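Local coordinates for protein TASOR (Homo sapiens, PDB 6TL1) that forms part of the HUSH complex, which maintains epigenetic silencing by bringing SETDB1 and MORC2 to chromatin rich in H3K9me3, at residues Ser24-Ser30 with Arg111-Leu115; Ala39-His43 with Pro201-Val205; Glu67-Ser71 with Lys133-Lys138; Leu90-Ser95 with Ser104-Leu109. One frame throughout, in Å; residues are numbered along the deposited sequence.

Contact 1 (Ser24-Ser30 with Arg111-Leu115); sequences SYLEPTS and RYADL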
loop_
_atom_site.group_PDB
_atom_site.type_symbol
_atom_site.label_atom_id
_atom_site.label_comp_id
_atom_site.label_asym_id
_atom_site.label_seq_id
_atom_site.Cartn_x
_atom_site.Cartn_y
_atom_site.Cartn_z
ATOM N N SER A 24 2.303 3.918 -11.587
ATOM C CA SER A 24 1.870 4.372 -10.267
ATOM C C SER A 24 2.816 5.409 -9.664
ATOM O O SER A 24 2.824 5.607 -8.444
ATOM C CB SER A 24 1.735 3.176 -9.326
ATOM O OG SER A 24 0.941 2.156 -9.919
ATOM N N TYR A 25 3.604 6.075 -10.488
ATOM C CA TYR A 25 4.508 7.106 -10.007
ATOM C C TYR A 25 3.766 8.411 -9.771
ATOM O O TYR A 25 2.802 8.747 -10.468
ATOM C CB TYR A 25 5.637 7.358 -11.014
ATOM C CG TYR A 25 6.651 6.241 -11.142
ATOM C CD1 TYR A 25 6.984 5.451 -10.051
ATOM C CD2 TYR A 25 7.281 5.979 -12.365
ATOM C CE1 TYR A 25 7.914 4.432 -10.167
ATOM C CE2 TYR A 25 8.212 4.965 -12.489
ATOM C CZ TYR A 25 8.515 4.191 -11.387
ATOM O OH TYR A 25 9.433 3.183 -11.500
ATOM N N LEU A 26 4.229 9.156 -8.771
ATOM C CA LEU A 26 3.769 10.533 -8.665
ATOM C C LEU A 26 4.417 11.379 -9.749
ATOM O O LEU A 26 3.778 12.261 -10.334
ATOM C CB LEU A 26 4.091 11.101 -7.287
ATOM C CG LEU A 26 3.804 12.597 -7.196
ATOM C CD1 LEU A 26 2.302 12.850 -7.272
ATOM C CD2 LEU A 26 4.400 13.197 -5.923
ATOM N N GLU A 27 5.681 11.108 -10.050
ATOM C CA GLU A 27 6.352 11.731 -11.188
ATOM C C GLU A 27 6.681 10.626 -12.184
ATOM O O GLU A 27 7.662 9.884 -11.985
ATOM C CB GLU A 27 7.617 12.451 -10.732
ATOM C CG GLU A 27 7.350 13.602 -9.777
ATOM C CD GLU A 27 8.618 14.358 -9.406
ATOM O OE1 GLU A 27 9.652 14.154 -10.084
ATOM O OE2 GLU A 27 8.579 15.142 -8.435
ATOM N N PRO A 28 5.941 10.508 -13.290
ATOM C CA PRO A 28 6.186 9.384 -14.217
ATOM C C PRO A 28 7.615 9.299 -14.744
ATOM O O PRO A 28 8.029 8.206 -15.151
ATOM C CB PRO A 28 5.169 9.631 -15.337
ATOM C CG PRO A 28 4.041 10.328 -14.628
ATOM C CD PRO A 28 4.732 11.264 -13.664
ATOM N N THR A 29 8.384 10.400 -14.732
ATOM C CA THR A 29 9.795 10.363 -15.109
ATOM C C THR A 29 10.677 9.640 -14.099
ATOM O O THR A 29 11.876 9.478 -14.363
ATOM C CB THR A 29 10.336 11.777 -15.348
ATOM O OG1 THR A 29 10.034 12.617 -14.224
ATOM C CG2 THR A 29 9.735 12.353 -16.616
ATOM N N SER A 30 10.130 9.216 -12.951
ATOM C CA SER A 30 10.869 8.346 -12.049
ATOM C C SER A 30 11.248 7.035 -12.729
ATOM O O SER A 30 11.986 6.236 -12.143
ATOM C CB SER A 30 10.038 8.026 -10.792
ATOM O OG SER A 30 9.850 9.168 -9.961
ATOM N N ARG A 111 0.565 5.448 -1.816
ATOM C CA ARG A 111 -0.191 5.529 -3.061
ATOM C C ARG A 111 0.728 5.474 -4.280
ATOM O O ARG A 111 0.317 5.012 -5.353
ATOM C CB ARG A 111 -1.005 6.828 -3.074
ATOM C CG ARG A 111 -1.628 7.220 -4.398
ATOM C CD ARG A 111 -2.752 8.233 -4.215
ATOM N NE ARG A 111 -3.166 8.816 -5.492
ATOM C CZ ARG A 111 -3.827 9.968 -5.624
ATOM N NH1 ARG A 111 -4.153 10.680 -4.555
ATOM N NH2 ARG A 111 -4.159 10.412 -6.832
ATOM N N TYR A 112 1.951 5.971 -4.146
ATOM C CA TYR A 112 2.846 6.194 -5.273
ATOM C C TYR A 112 4.099 5.345 -5.124
ATOM O O TYR A 112 4.702 5.302 -4.048
ATOM C CB TYR A 112 3.227 7.670 -5.387
ATOM C CG TYR A 112 2.075 8.589 -5.717
ATOM C CD1 TYR A 112 1.481 8.543 -6.963
ATOM C CD2 TYR A 112 1.584 9.509 -4.783
ATOM C CE1 TYR A 112 0.442 9.376 -7.295
ATOM C CE2 TYR A 112 0.523 10.356 -5.106
ATOM C CZ TYR A 112 -0.034 10.279 -6.377
ATOM O OH TYR A 112 -1.073 11.083 -6.757
ATOM N N ALA A 113 4.498 4.691 -6.217
ATOM C CA ALA A 113 5.627 3.772 -6.172
ATOM C C ALA A 113 6.976 4.468 -6.114
ATOM O O ALA A 113 7.979 3.785 -5.875
ATOM C CB ALA A 113 5.599 2.844 -7.388
ATOM N N ASP A 114 7.045 5.786 -6.348
ATOM C CA ASP A 114 8.304 6.514 -6.228
ATOM C C ASP A 114 8.376 7.357 -4.957
ATOM O O ASP A 114 9.340 8.108 -4.780
ATOM C CB ASP A 114 8.562 7.392 -7.469
ATOM C CG ASP A 114 7.398 8.307 -7.814
ATOM O OD1 ASP A 114 6.301 8.161 -7.223
ATOM O OD2 ASP A 114 7.571 9.151 -8.722
ATOM N N LEU A 115 7.404 7.203 -4.045
ATOM C CA LEU A 115 7.314 7.963 -2.790
ATOM C C LEU A 115 7.160 6.959 -1.651
ATOM O O LEU A 115 6.052 6.733 -1.157
ATOM C CB LEU A 115 6.148 8.944 -2.843
ATOM C CG LEU A 115 6.045 9.983 -1.726
ATOM C CD1 LEU A 115 7.407 10.552 -1.384
ATOM C CD2 LEU A 115 5.097 11.097 -2.163
#
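D114, the third residue of a type I beta turn running from Y112 to L115, directs its carboxylate at the backbone of L26 and E27 and so joins two loops of the TASOR pseudo-PARP domain. Hydrogen bonds form the first group. D114 OD1 receives L26 N at 2.8 Å on its syn side, tilted from the carboxylate plane. The next amide along, E27 N, reaches the syn lone pair of D114 OD2 at 3.0 Å. The anti lone pair of that same OD2 is taken by S30 OG, only 2.6 Å away. With CG set between its backbone N and carbonyl carbon (chi1 52°), D114 swings the group into this cradle, and the three bonds fix its rotation. Aspartate suits the place because its two oxygens span successive amides; three donors bond to it, which would probably favour the charged form, although E27 O, another acceptor, also lies close to OD2. A backbone bond, A113 N to S24 O at 2.9 Å, holds the start of the turn.

The second group is CH-pi and apolar packing. L26 CB sits 3.7 Å from the centroid of the Y112 ring, 17° off its normal, while L26 CD1 runs on to Y112 CZ at 3.6 Å. R111 CG covers the opposite face of this ring, so the flat tyrosine is sandwiched between aliphatic carbons. Y25, whose hydroxyl bonds to Y36 OH, carries S30 CB over the centre of its ring. The small A113 packs obliquely on the same ring, CB 4.0 Å from Y25 CE1.

Contact 2 (Ala39-His43 with Pro201-Val205); sequences ACLVH and PYAVV
C40 and V204 form a hydrogen-bonded pair between antiparallel strands 34-42 and 199-209, neighbours within the five-stranded sheet of this pseudo-PARP domain. C40 N lies 2.7 Å from V204 O, and V204 N returns a bond of 2.8 Å to C40 O. Farther along, V42 N reaches Y202 O at 2.9 Å from well above the carbonyl plane (51° out of it). The acceptor belongs to a classic beta bulge, in which Y202 and A203 both face I131 of the adjoining strand.

Side chains pack on both faces. A39 CB meets V205 CG1 at 3.7 Å, where the small methyl leaves room for the branched valine. L41 shares that face and lies side by side with Y202, its CD2 over one face of the ring and 4.3 Å from the centroid. The ring is brought alongside by the first torsion of Y202, which sets CG opposite the backbone N (chi1 175°). On the other face V42 CG2 touches V204 CG2 at 3.7 Å, and beta-branched valines suit extended strands.

Helices complete the surroundings. F14, V17 and L21 of helix 12-22 pack against A39 and V205, whereas C86 of helix 82-88 meets V42 and V204. Where the direct bonds end, a water continues the pairing by donating to V42 O and to Y202 O, each oxygen 2.6 Å from the water.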
loop_
_atom_site.group_PDB
_atom_site.type_symbol
_atom_site.label_atom_id
_atom_site.label_comp_id
_atom_site.label_asym_id
_atom_site.label_seq_id
_atom_site.Cartn_x
_atom_site.Cartn_y
_atom_site.Cartn_z
ATOM N N ALA A 39 11.965 -9.693 -9.337
ATOM C CA ALA A 39 10.547 -9.570 -9.040
ATOM C C ALA A 39 9.969 -10.956 -8.798
ATOM O O ALA A 39 10.342 -11.920 -9.479
ATOM C CB ALA A 39 9.802 -8.864 -10.178
ATOM N N CYS A 40 9.073 -11.053 -7.816
ATOM C CA CYS A 40 8.342 -12.281 -7.531
ATOM C C CYS A 40 6.857 -11.992 -7.401
ATOM O O CYS A 40 6.467 -10.953 -6.864
ATOM C CB CYS A 40 8.800 -12.926 -6.214
ATOM S SG CYS A 40 10.528 -13.353 -6.109
ATOM N N LEU A 41 6.026 -12.919 -7.872
ATOM C CA LEU A 41 4.623 -12.876 -7.494
ATOM C C LEU A 41 4.453 -13.591 -6.161
ATOM O O LEU A 41 5.214 -14.501 -5.818
ATOM C CB LEU A 41 3.725 -13.510 -8.562
ATOM C CG LEU A 41 3.567 -12.666 -9.822
ATOM C CD1 LEU A 41 3.015 -13.461 -10.985
ATOM C CD2 LEU A 41 2.682 -11.460 -9.521
ATOM N N VAL A 42 3.484 -13.137 -5.379
ATOM C CA VAL A 42 3.223 -13.721 -4.075
ATOM C C VAL A 42 1.971 -14.583 -4.186
ATOM O O VAL A 42 0.954 -14.156 -4.748
ATOM C CB VAL A 42 3.077 -12.634 -2.998
ATOM C CG1 VAL A 42 2.787 -13.268 -1.648
ATOM C CG2 VAL A 42 4.347 -11.783 -2.933
ATOM N N HIS A 43 2.045 -15.803 -3.666
ATOM C CA HIS A 43 0.893 -16.705 -3.688
ATOM C C HIS A 43 0.672 -17.161 -2.253
ATOM O O HIS A 43 1.209 -18.182 -1.821
ATOM C CB HIS A 43 1.101 -17.875 -4.667
ATOM C CG HIS A 43 1.481 -17.431 -6.050
ATOM N ND1 HIS A 43 0.560 -16.920 -6.931
ATOM C CD2 HIS A 43 2.657 -17.498 -6.721
ATOM C CE1 HIS A 43 1.165 -16.622 -8.074
ATOM N NE2 HIS A 43 2.431 -16.972 -7.974
ATOM N N PRO A 201 -0.800 -8.982 -0.028
ATOM C CA PRO A 201 0.443 -8.932 -0.812
ATOM C C PRO A 201 0.289 -9.662 -2.141
ATOM O O PRO A 201 -0.260 -10.767 -2.210
ATOM C CB PRO A 201 1.468 -9.615 0.095
ATOM C CG PRO A 201 0.664 -10.500 0.964
ATOM C CD PRO A 201 -0.651 -9.799 1.187
ATOM N N TYR A 202 0.760 -9.015 -3.201
ATOM C CA TYR A 202 0.616 -9.459 -4.581
ATOM C C TYR A 202 1.944 -9.706 -5.281
ATOM O O TYR A 202 2.079 -10.696 -6.010
ATOM C CB TYR A 202 -0.198 -8.395 -5.351
ATOM C CG TYR A 202 -0.332 -8.646 -6.830
ATOM C CD1 TYR A 202 -1.296 -9.525 -7.315
ATOM C CD2 TYR A 202 0.484 -7.981 -7.749
ATOM C CE1 TYR A 202 -1.426 -9.761 -8.669
ATOM C CE2 TYR A 202 0.364 -8.218 -9.102
ATOM C CZ TYR A 202 -0.593 -9.091 -9.559
ATOM O OH TYR A 202 -0.719 -9.319 -10.915
ATOM N N ALA A 203 2.944 -8.848 -5.065
ATOM C CA ALA A 203 4.233 -9.011 -5.724
ATOM C C ALA A 203 5.305 -8.317 -4.900
ATOM O O ALA A 203 5.015 -7.443 -4.083
ATOM C CB ALA A 203 4.214 -8.443 -7.153
ATOM N N VAL A 204 6.554 -8.720 -5.133
ATOM C CA VAL A 204 7.723 -8.104 -4.513
ATOM C C VAL A 204 8.753 -7.828 -5.600
ATOM O O VAL A 204 9.009 -8.688 -6.451
ATOM C CB VAL A 204 8.336 -8.995 -3.416
ATOM C CG1 VAL A 204 9.414 -8.238 -2.663
ATOM C CG2 VAL A 204 7.249 -9.484 -2.458
ATOM N N VAL A 205 9.330 -6.630 -5.575
ATOM C CA VAL A 205 10.407 -6.257 -6.479
ATOM C C VAL A 205 11.562 -5.723 -5.650
ATOM O O VAL A 205 11.375 -5.165 -4.563
ATOM C CB VAL A 205 9.967 -5.189 -7.496
ATOM C CG1 VAL A 205 8.892 -5.734 -8.420
ATOM C CG2 VAL A 205 9.490 -3.940 -6.761
HETATM O O HOH W 1 -0.967 -13.549 -2.176
HETATM O O HOH W 2 0.243 -12.463 -6.568
#

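Contact 3 (Glu67-Ser71 with Lys133-Lys138); sequences ELSES and KIMKGK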
loop_
_atom_site.group_PDB
_atom_site.type_symbol
_atom_site.label_atom_id
_atom_site.label_comp_id
_atom_site.label_asym_id
_atom_site.label_seq_id
_atom_site.Cartn_x
_atom_site.Cartn_y
_atom_site.Cartn_z
ATOM N N GLU A 67 -16.753 0.508 -5.766
ATOM C CA GLU A 67 -16.086 0.347 -4.483
ATOM C C GLU A 67 -15.519 -1.052 -4.291
ATOM O O GLU A 67 -14.729 -1.265 -3.367
ATOM C CB GLU A 67 -17.063 0.714 -3.361
ATOM C CG GLU A 67 -17.473 2.191 -3.436
ATOM C CD GLU A 67 -18.633 2.556 -2.530
ATOM O OE1 GLU A 67 -19.479 1.680 -2.248
ATOM O OE2 GLU A 67 -18.713 3.738 -2.129
ATOM N N LEU A 68 -15.875 -2.004 -5.147
ATOM C CA LEU A 68 -15.332 -3.347 -5.036
ATOM C C LEU A 68 -14.074 -3.534 -5.877
ATOM O O LEU A 68 -13.466 -4.610 -5.832
ATOM C CB LEU A 68 -16.399 -4.351 -5.472
ATOM C CG LEU A 68 -17.619 -4.402 -4.553
ATOM C CD1 LEU A 68 -18.674 -5.295 -5.157
ATOM C CD2 LEU A 68 -17.222 -4.878 -3.167
ATOM N N SER A 69 -13.682 -2.508 -6.632
ATOM C CA SER A 69 -12.553 -2.600 -7.547
ATOM C C SER A 69 -11.245 -2.862 -6.807
ATOM O O SER A 69 -11.019 -2.359 -5.701
ATOM C CB SER A 69 -12.452 -1.307 -8.363
ATOM O OG SER A 69 -11.537 -1.441 -9.432
ATOM N N GLU A 70 -10.378 -3.659 -7.433
ATOM C CA GLU A 70 -9.006 -3.897 -6.990
ATOM C C GLU A 70 -8.060 -2.828 -7.524
ATOM O O GLU A 70 -8.147 -2.437 -8.687
ATOM C CB GLU A 70 -8.526 -5.277 -7.441
ATOM C CG GLU A 70 -9.259 -6.427 -6.780
ATOM C CD GLU A 70 -8.774 -7.782 -7.262
ATOM O OE1 GLU A 70 -7.762 -7.828 -7.997
ATOM O OE2 GLU A 70 -9.414 -8.798 -6.915
ATOM N N SER A 71 -7.161 -2.350 -6.673
ATOM C CA SER A 71 -6.072 -1.475 -7.110
ATOM C C SER A 71 -4.806 -1.890 -6.363
ATOM O O SER A 71 -4.780 -2.912 -5.671
ATOM C CB SER A 71 -6.435 0.009 -6.933
ATOM O OG SER A 71 -6.827 0.281 -5.613
ATOM N N LYS A 133 -2.319 -5.760 -3.423
ATOM C CA LYS A 133 -3.615 -5.460 -3.993
ATOM C C LYS A 133 -4.522 -5.024 -2.848
ATOM O O LYS A 133 -4.416 -5.525 -1.725
ATOM C CB LYS A 133 -4.210 -6.646 -4.755
ATOM C CG LYS A 133 -4.630 -7.842 -3.935
ATOM C CD LYS A 133 -5.369 -8.838 -4.842
ATOM C CE LYS A 133 -5.724 -10.147 -4.131
ATOM N NZ LYS A 133 -6.285 -11.143 -5.108
ATOM N N ILE A 134 -5.360 -4.027 -3.119
ATOM C CA ILE A 134 -6.201 -3.412 -2.105
ATOM C C ILE A 134 -7.574 -3.182 -2.705
ATOM O O ILE A 134 -7.746 -3.145 -3.926
ATOM C CB ILE A 134 -5.638 -2.066 -1.585
ATOM C CG1 ILE A 134 -5.452 -1.103 -2.769
ATOM C CG2 ILE A 134 -4.346 -2.303 -0.838
ATOM C CD1 ILE A 134 -4.969 0.292 -2.389
ATOM N N MET A 135 -8.548 -3.027 -1.818
ATOM C CA MET A 135 -9.852 -2.472 -2.159
ATOM C C MET A 135 -10.052 -1.237 -1.308
ATOM O O MET A 135 -10.214 -1.335 -0.083
ATOM C CB MET A 135 -10.957 -3.493 -1.920
ATOM C CG MET A 135 -10.873 -4.677 -2.862
ATOM S SD MET A 135 -12.236 -5.815 -2.585
ATOM C CE MET A 135 -11.643 -6.565 -1.080
ATOM N N LYS A 136 -10.021 -0.069 -1.949
ATOM C CA LYS A 136 -10.238 1.138 -1.186
ATOM C C LYS A 136 -11.676 1.222 -0.710
ATOM O O LYS A 136 -11.946 1.883 0.293
ATOM C CB LYS A 136 -9.865 2.382 -2.000
ATOM C CG LYS A 136 -8.426 2.413 -2.484
ATOM C CD LYS A 136 -8.021 3.835 -2.860
ATOM C CE LYS A 136 -8.360 4.189 -4.294
ATOM N NZ LYS A 136 -7.685 3.296 -5.275
ATOM N N GLY A 137 -12.594 0.547 -1.401
ATOM C CA GLY A 137 -13.982 0.514 -0.974
ATOM C C GLY A 137 -14.561 1.910 -0.863
ATOM O O GLY A 137 -14.295 2.798 -1.690
ATOM N N LYS A 138 -15.374 2.113 0.171
ATOM C CA LYS A 138 -15.925 3.428 0.470
ATOM C C LYS A 138 -14.878 4.189 1.269
ATOM O O LYS A 138 -14.507 3.788 2.382
ATOM C CB LYS A 138 -17.255 3.327 1.214
ATOM C CG LYS A 138 -17.716 4.647 1.813
ATOM C CD LYS A 138 -19.210 4.654 2.130
ATOM C CE LYS A 138 -20.041 5.006 0.884
ATOM N NZ LYS A 138 -20.091 6.483 0.607
HETATM O O HOH W 3 -9.517 -0.160 -4.827
#
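E67 stretches its side chain along G137 and K138. Its CG lies beside the backbone N, opposite the carbonyl carbon (chi1 -64°), and the extended chain then lies side by side with K138. CB rests 3.7 Å from G137 C, and CG passes G137 O. At the carboxylate, CD nears K138 CB, while OE2 approaches K138 CE at 3.5 Å. K138 NZ stays 4.1 Å from E67 OE2, too far for a salt bridge; OE1 instead accepts L64 N. Behind this side chain, E67 O takes a C-H...O contact from G137 CA at 3.1 Å. G137 has a positive phi of 57°, which favours glycine.

S71 works by hydrogen bonds. Its N reaches I134 O at 2.9 Å, and I134 N answers to S71 O at 2.8 Å. The serine OG meets a water 2.8 Å away that also receives K136 N and donates to S69 O, so the water ties the three groups together; K136 NZ adds a weak bond to S71 OG. S71 and I134 thus form a hydrogen-bonded pair where strand 71-77 enters at the edge of the five-stranded antiparallel sheet, beside strand 126-134.

Contact 4 (Leu90-Ser95 with Ser104-Leu109); sequences LHVGQS and SMGVYL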
loop_
_atom_site.group_PDB
_atom_site.type_symbol
_atom_site.label_atom_id
_atom_site.label_comp_id
_atom_site.label_asym_id
_atom_site.label_seq_id
_atom_site.Cartn_x
_atom_site.Cartn_y
_atom_site.Cartn_z
ATOM N N LEU A 90 0.105 -7.804 6.317
ATOM C CA LEU A 90 0.493 -6.541 6.934
ATOM C C LEU A 90 -0.364 -6.283 8.170
ATOM O O LEU A 90 -1.593 -6.268 8.081
ATOM C CB LEU A 90 0.341 -5.398 5.941
ATOM C CG LEU A 90 0.806 -4.027 6.426
ATOM C CD1 LEU A 90 2.280 -4.051 6.817
ATOM C CD2 LEU A 90 0.561 -3.004 5.343
ATOM N N HIS A 91 0.285 -6.068 9.309
ATOM C CA HIS A 91 -0.390 -5.876 10.583
ATOM C C HIS A 91 -0.267 -4.437 11.064
ATOM O O HIS A 91 0.625 -3.688 10.643
ATOM C CB HIS A 91 0.178 -6.819 11.649
ATOM C CG HIS A 91 -0.206 -8.253 11.453
ATOM N ND1 HIS A 91 0.350 -9.044 10.472
ATOM C CD2 HIS A 91 -1.089 -9.037 12.114
ATOM C CE1 HIS A 91 -0.177 -10.253 10.533
ATOM N NE2 HIS A 91 -1.052 -10.277 11.521
ATOM N N VAL A 92 -1.173 -4.069 11.983
ATOM C CA VAL A 92 -1.108 -2.744 12.586
ATOM C C VAL A 92 0.185 -2.620 13.375
ATOM O O VAL A 92 0.801 -3.615 13.778
ATOM C CB VAL A 92 -2.316 -2.472 13.500
ATOM C CG1 VAL A 92 -3.603 -2.445 12.686
ATOM C CG2 VAL A 92 -2.382 -3.527 14.617
ATOM N N GLY A 93 0.578 -1.372 13.630
ATOM C CA GLY A 93 1.764 -1.084 14.407
ATOM C C GLY A 93 3.074 -1.155 13.655
ATOM O O GLY A 93 4.132 -1.023 14.281
ATOM N N GLN A 94 3.053 -1.362 12.343
ATOM C CA GLN A 94 4.282 -1.463 11.570
ATOM C C GLN A 94 4.691 -0.143 10.930
ATOM O O GLN A 94 5.776 -0.063 10.345
ATOM C CB GLN A 94 4.139 -2.545 10.498
ATOM C CG GLN A 94 3.839 -3.923 11.082
ATOM C CD GLN A 94 4.985 -4.470 11.914
ATOM O OE1 GLN A 94 4.784 -4.939 13.032
ATOM N NE2 GLN A 94 6.197 -4.414 11.366
ATOM N N SER A 95 3.866 0.892 11.040
ATOM C CA SER A 95 4.203 2.212 10.544
ATOM C C SER A 95 4.318 3.180 11.713
ATOM O O SER A 95 3.777 2.945 12.793
ATOM C CB SER A 95 3.153 2.719 9.549
ATOM O OG SER A 95 3.392 4.084 9.247
ATOM N N SER A 104 -1.402 2.182 15.444
ATOM C CA SER A 104 -1.779 1.010 16.217
ATOM C C SER A 104 -3.154 0.491 15.835
ATOM O O SER A 104 -3.530 -0.606 16.259
ATOM C CB SER A 104 -1.762 1.333 17.711
ATOM O OG SER A 104 -2.767 2.287 18.028
ATOM N N MET A 105 -3.914 1.256 15.054
ATOM C CA MET A 105 -5.272 0.894 14.685
ATOM C C MET A 105 -5.456 0.610 13.202
ATOM O O MET A 105 -6.515 0.103 12.818
ATOM C CB MET A 105 -6.243 2.002 15.122
ATOM C CG MET A 105 -6.329 2.125 16.644
ATOM S SD MET A 105 -7.603 3.260 17.229
ATOM C CE MET A 105 -6.842 4.849 17.022
ATOM N N GLY A 106 -4.472 0.935 12.362
ATOM C CA GLY A 106 -4.578 0.744 10.932
ATOM C C GLY A 106 -3.209 0.503 10.339
ATOM O O GLY A 106 -2.194 0.510 11.041
ATOM N N VAL A 107 -3.187 0.267 9.033
ATOM C CA VAL A 107 -1.947 0.029 8.310
ATOM C C VAL A 107 -1.826 1.071 7.209
ATOM O O VAL A 107 -2.816 1.428 6.564
ATOM C CB VAL A 107 -1.878 -1.413 7.759
ATOM C CG1 VAL A 107 -2.132 -2.415 8.906
ATOM C CG2 VAL A 107 -2.871 -1.635 6.623
ATOM N N TYR A 108 -0.615 1.576 7.015
ATOM C CA TYR A 108 -0.349 2.645 6.061
ATOM C C TYR A 108 0.349 2.083 4.825
ATOM O O TYR A 108 1.338 1.359 4.948
ATOM C CB TYR A 108 0.523 3.722 6.703
ATOM C CG TYR A 108 -0.200 4.711 7.587
ATOM C CD1 TYR A 108 -0.743 5.867 7.046
ATOM C CD2 TYR A 108 -0.299 4.515 8.962
ATOM C CE1 TYR A 108 -1.382 6.780 7.822
ATOM C CE2 TYR A 108 -0.941 5.445 9.765
ATOM C CZ TYR A 108 -1.481 6.573 9.185
ATOM O OH TYR A 108 -2.121 7.530 9.939
ATOM N N LEU A 109 -0.150 2.429 3.643
ATOM C CA LEU A 109 0.484 2.053 2.381
ATOM C C LEU A 109 0.668 3.288 1.506
ATOM O O LEU A 109 -0.174 4.184 1.509
ATOM C CB LEU A 109 -0.356 0.991 1.618
ATOM C CG LEU A 109 -0.572 -0.362 2.305
ATOM C CD1 LEU A 109 -1.455 -1.268 1.493
ATOM C CD2 LEU A 109 0.783 -1.033 2.457
HETATM O O HOH W 4 0.818 0.754 11.163
#
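V92 and G93 are the central residues of a type II beta turn from H91 to Q94, which lies against the approach to strand 107-110 without a direct hydrogen bond across the contact. G93 takes the third position, where a positive phi (81°) suits glycine. A water bridges the two backbones: it donates to G106 O at 3.0 Å and accepts S95 N at 3.1 Å, with a weak bond from G93 N.

The side chains pack mostly through aliphatic carbons. L90 CG stands opposite the backbone N (chi1 -176°), which sends CD2 between two partners, V107 CB at 3.8 Å and L109 CD2 at 3.5 Å. Leucine suits this place by its reach, for it also touches F132 and L75 of the five-stranded sheet, as L109 does. V107 in turn lays CG1 against the peptide of H91, 3.5 Å from H91 C. V92 drops its short, branched isopropyl group on the backbone of the opposing loop, with CG1 3.5 Å from G106 N and CG2 beside S104 O.

Farther on, S95 meets Y108, a buried tyrosine whose hydroxyl is bonded to L100 N and G101 O. Serine is short enough to pack obliquely against the ring while its hydroxyl bonds to I97 N, and its OG comes within 3.7 Å of Y108 CD2.

Contacts 2 and 3 hold the same five-stranded antiparallel sheet, contact 2 at a buried inner pair and contact 3 at the exposed entry to edge strand 71-77; they touch where Y202 packs on K133. Their chemistry differs accordingly: valines, alanines, a leucine and the Y202 ring in contact 2, lysines, glutamates and serine in contact 3. Contacts 1 and 4 are both partly buried and adjoin in sequence, contact 4 taking in most of strand 107-110 and contact 1 the loop just after it, yet lie on opposite sides of the chain's centre. Contact 1 rests on direct bonds to a carboxylate, contact 4 on aliphatic packing and a bridging water. I134 meets L109 where contacts 3 and 4 touch.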